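Local coordinates for sniffer CG10964-PA (Drosophila melanogaster, PDB 1SNY), which probably reduces carbonyl compounds with NADPH, as a carbonyl reductase of the short-chain dehydrogenase/reductase family, at residues Ala40-Pro45 against Gln49-Thr54. Residues are numbered along the deposited sequence; the frame is centred on the assembly and turned at random.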
ATOM      1  N   ALA A  40     -21.351  20.457  -5.945  1.00 37.32           N
ATOM      2  CA  ALA A  40     -20.489  21.585  -5.612  1.00 38.99           C
ATOM      3  C   ALA A  40     -19.839  22.164  -6.867  1.00 39.85           C
ATOM      4  O   ALA A  40     -19.595  23.366  -6.944  1.00 40.02           O
ATOM      5  CB  ALA A  40     -19.415  21.152  -4.625  1.00 38.90           C
ATOM      6  N   LEU A  41     -19.555  21.306  -7.841  1.00 40.68           N
ATOM      7  CA  LEU A  41     -18.937  21.751  -9.083  1.00 42.06           C
ATOM      8  C   LEU A  41     -19.911  22.637  -9.843  1.00 44.22           C
ATOM      9  O   LEU A  41     -19.522  23.646 -10.439  1.00 43.72           O
ATOM     10  CB  LEU A  41     -18.541  20.547  -9.942  1.00 42.01           C
ATOM     11  CG  LEU A  41     -17.310  19.773  -9.457  1.00 40.99           C
ATOM     12  CD1 LEU A  41     -17.207  18.453 -10.194  1.00 39.48           C
ATOM     13  CD2 LEU A  41     -16.061  20.617  -9.673  1.00 40.67           C
ATOM     14  N   LEU A  42     -21.182  22.251  -9.808  1.00 44.69           N
ATOM     15  CA  LEU A  42     -22.237  23.001 -10.478  1.00 46.43           C
ATOM     16  C   LEU A  42     -22.437  24.380  -9.849  1.00 47.91           C
ATOM     17  O   LEU A  42     -22.552  25.379 -10.557  1.00 48.91           O
ATOM     18  CB  LEU A  42     -23.551  22.216 -10.420  1.00 45.04           C
ATOM     19  CG  LEU A  42     -23.537  20.847 -11.103  1.00 45.09           C
ATOM     20  CD1 LEU A  42     -24.876  20.156 -10.908  1.00 45.26           C
ATOM     21  CD2 LEU A  42     -23.234  21.017 -12.579  1.00 45.34           C
ATOM     22  N   ASN A  43     -22.470  24.435  -8.519  1.00 48.88           N
ATOM     23  CA  ASN A  43     -22.673  25.697  -7.815  1.00 50.05           C
ATOM     24  C   ASN A  43     -21.566  26.707  -8.080  1.00 50.37           C
ATOM     25  O   ASN A  43     -21.644  27.850  -7.633  1.00 50.00           O
ATOM     26  CB  ASN A  43     -22.777  25.467  -6.304  1.00 51.29           C
ATOM     27  CG  ASN A  43     -23.830  24.445  -5.937  1.00 53.55           C
ATOM     28  OD1 ASN A  43     -24.887  24.368  -6.566  1.00 54.94           O
ATOM     29  ND2 ASN A  43     -23.553  23.659  -4.901  1.00 54.18           N
ATOM     30  N   LEU A  44     -20.530  26.286  -8.797  1.00 50.66           N
ATOM     31  CA  LEU A  44     -19.420  27.178  -9.108  1.00 51.29           C
ATOM     32  C   LEU A  44     -19.860  28.238 -10.113  1.00 51.86           C
ATOM     33  O   LEU A  44     -20.645  27.959 -11.019  1.00 50.76           O
ATOM     34  CB  LEU A  44     -18.252  26.383  -9.689  1.00 51.89           C
ATOM     35  CG  LEU A  44     -17.615  25.340  -8.770  1.00 52.74           C
ATOM     36  CD1 LEU A  44     -16.583  24.534  -9.543  1.00 52.32           C
ATOM     37  CD2 LEU A  44     -16.978  26.036  -7.575  1.00 53.23           C
ATOM     38  N   PRO A  45     -19.359  29.474  -9.963  1.00 51.92           N
ATOM     39  CA  PRO A  45     -19.744  30.531 -10.902  1.00 52.14           C
ATOM     40  C   PRO A  45     -19.485  30.082 -12.339  1.00 51.92           C
ATOM     41  O   PRO A  45     -20.331  30.259 -13.216  1.00 52.42           O
ATOM     42  CB  PRO A  45     -18.863  31.706 -10.480  1.00 52.25           C
ATOM     43  CG  PRO A  45     -17.649  31.036  -9.911  1.00 52.53           C
ATOM     44  CD  PRO A  45     -18.257  29.919  -9.095  1.00 52.51           C
ATOM     45  N   GLN A  49     -17.414  22.673 -18.348  1.00 34.39           N
ATOM     46  CA  GLN A  49     -18.182  22.523 -19.579  1.00 31.83           C
ATOM     47  C   GLN A  49     -18.542  21.056 -19.751  1.00 31.34           C
ATOM     48  O   GLN A  49     -19.613  20.718 -20.256  1.00 29.67           O
ATOM     49  CB  GLN A  49     -17.371  22.992 -20.796  1.00 32.27           C
ATOM     50  CG  GLN A  49     -18.074  22.742 -22.128  1.00 30.84           C
ATOM     51  CD  GLN A  49     -17.368  23.385 -23.314  1.00 32.94           C
ATOM     52  OE1 GLN A  49     -17.883  23.373 -24.434  1.00 32.42           O
ATOM     53  NE2 GLN A  49     -16.187  23.951 -23.073  1.00 31.72           N
ATOM     54  N   HIS A  50     -17.635  20.183 -19.326  1.00 30.86           N
ATOM     55  CA  HIS A  50     -17.860  18.752 -19.428  1.00 30.46           C
ATOM     56  C   HIS A  50     -17.567  18.106 -18.082  1.00 32.50           C
ATOM     57  O   HIS A  50     -16.422  18.092 -17.615  1.00 32.43           O
ATOM     58  CB  HIS A  50     -16.963  18.147 -20.509  1.00 30.13           C
ATOM     59  CG  HIS A  50     -17.191  18.721 -21.872  1.00 32.24           C
ATOM     60  ND1 HIS A  50     -18.406  18.640 -22.520  1.00 31.86           N
ATOM     61  CD2 HIS A  50     -16.356  19.373 -22.716  1.00 32.36           C
ATOM     62  CE1 HIS A  50     -18.308  19.217 -23.706  1.00 32.64           C
ATOM     63  NE2 HIS A  50     -17.074  19.669 -23.850  1.00 33.04           N
ATOM     64  N   LEU A  51     -18.617  17.587 -17.459  1.00 31.20           N
ATOM     65  CA  LEU A  51     -18.498  16.938 -16.165  1.00 31.38           C
ATOM     66  C   LEU A  51     -18.836  15.463 -16.354  1.00 29.65           C
ATOM     67  O   LEU A  51     -20.008  15.094 -16.339  1.00 29.35           O
ATOM     68  CB  LEU A  51     -19.476  17.579 -15.176  1.00 32.61           C
ATOM     69  CG  LEU A  51     -19.186  17.544 -13.672  1.00 34.30           C
ATOM     70  CD1 LEU A  51     -20.287  18.295 -12.942  1.00 33.97           C
ATOM     71  CD2 LEU A  51     -19.093  16.112 -13.168  1.00 34.78           C
ATOM     72  N   PHE A  52     -17.816  14.630 -16.557  1.00 27.83           N
ATOM     73  CA  PHE A  52     -18.039  13.193 -16.729  1.00 27.85           C
ATOM     74  C   PHE A  52     -18.163  12.519 -15.373  1.00 30.03           C
ATOM     75  O   PHE A  52     -17.337  12.728 -14.474  1.00 26.82           O
ATOM     76  CB  PHE A  52     -16.900  12.539 -17.519  1.00 27.03           C
ATOM     77  CG  PHE A  52     -16.713  13.112 -18.890  1.00 28.25           C
ATOM     78  CD1 PHE A  52     -15.993  14.287 -19.070  1.00 27.21           C
ATOM     79  CD2 PHE A  52     -17.287  12.495 -20.001  1.00 27.63           C
ATOM     80  CE1 PHE A  52     -15.844  14.840 -20.337  1.00 28.53           C
ATOM     81  CE2 PHE A  52     -17.142  13.043 -21.272  1.00 28.18           C
ATOM     82  CZ  PHE A  52     -16.422  14.215 -21.440  1.00 28.35           C
ATOM     83  N   THR A  53     -19.202  11.705 -15.234  1.00 32.08           N
ATOM     84  CA  THR A  53     -19.473  11.010 -13.987  1.00 35.41           C
ATOM     85  C   THR A  53     -19.725   9.538 -14.242  1.00 36.90           C
ATOM     86  O   THR A  53     -20.519   9.181 -15.114  1.00 39.43           O
ATOM     87  CB  THR A  53     -20.723  11.583 -13.303  1.00 36.13           C
ATOM     88  OG1 THR A  53     -21.856  11.391 -14.159  1.00 36.65           O
ATOM     89  CG2 THR A  53     -20.557  13.060 -13.039  1.00 35.62           C
ATOM     90  N   THR A  54     -19.057   8.681 -13.480  1.00 36.44           N
ATOM     91  CA  THR A  54     -19.242   7.248 -13.632  1.00 35.93           C
ATOM     92  C   THR A  54     -20.126   6.733 -12.505  1.00 37.56           C
ATOM     93  O   THR A  54     -20.259   7.366 -11.455  1.00 37.37           O
ATOM     94  CB  THR A  54     -17.913   6.475 -13.549  1.00 36.63           C
ATOM     95  OG1 THR A  54     -17.418   6.528 -12.204  1.00 34.21           O
ATOM     96  CG2 THR A  54     -16.882   7.073 -14.487  1.00 35.23           C
TER
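Leu51 holds its CG on the far side of CB from its backbone N (chi1 -154°), and this carries its isobutyl end off strand 50-55 toward helix 32-42. Leu41, with CG opposite its carbonyl carbon (chi1 -74°), sends CD1 toward it. CD1 of Leu41 lies 4.1 Å from CG of Leu51, so one methyl rests against the branch point of the other side chain. Leu41 CD1 is also 4.1 Å from Leu51 CD1. Leu41 CB lies 4.1 Å from Leu51 CD1 as well. The two side chains run at a slant to each other.

Leu42 comes in from the next position on the helix. Leu42 CD2 touches Leu51 CD1 at 4.0 Å, and the two side chains meet at about a right angle. Leu51 CD1 is thus shared by two consecutive helix leucines.

The contact belongs to the first beta-alpha-beta unit of the Rossmann fold, made of strand 23-26, helix 32-42 and strand 50-55. It joins the C-terminal part of the helix to the start of strand 50-55, away from the NADP, which lies about 13 Å from the Leu51 side chain. Leu41 is buried further by Ile26 of strand 23-26 and by Val243 of helix 235-248. Leu42 also packs on His71 and Asn73, in the loop that leads into strand 74-78.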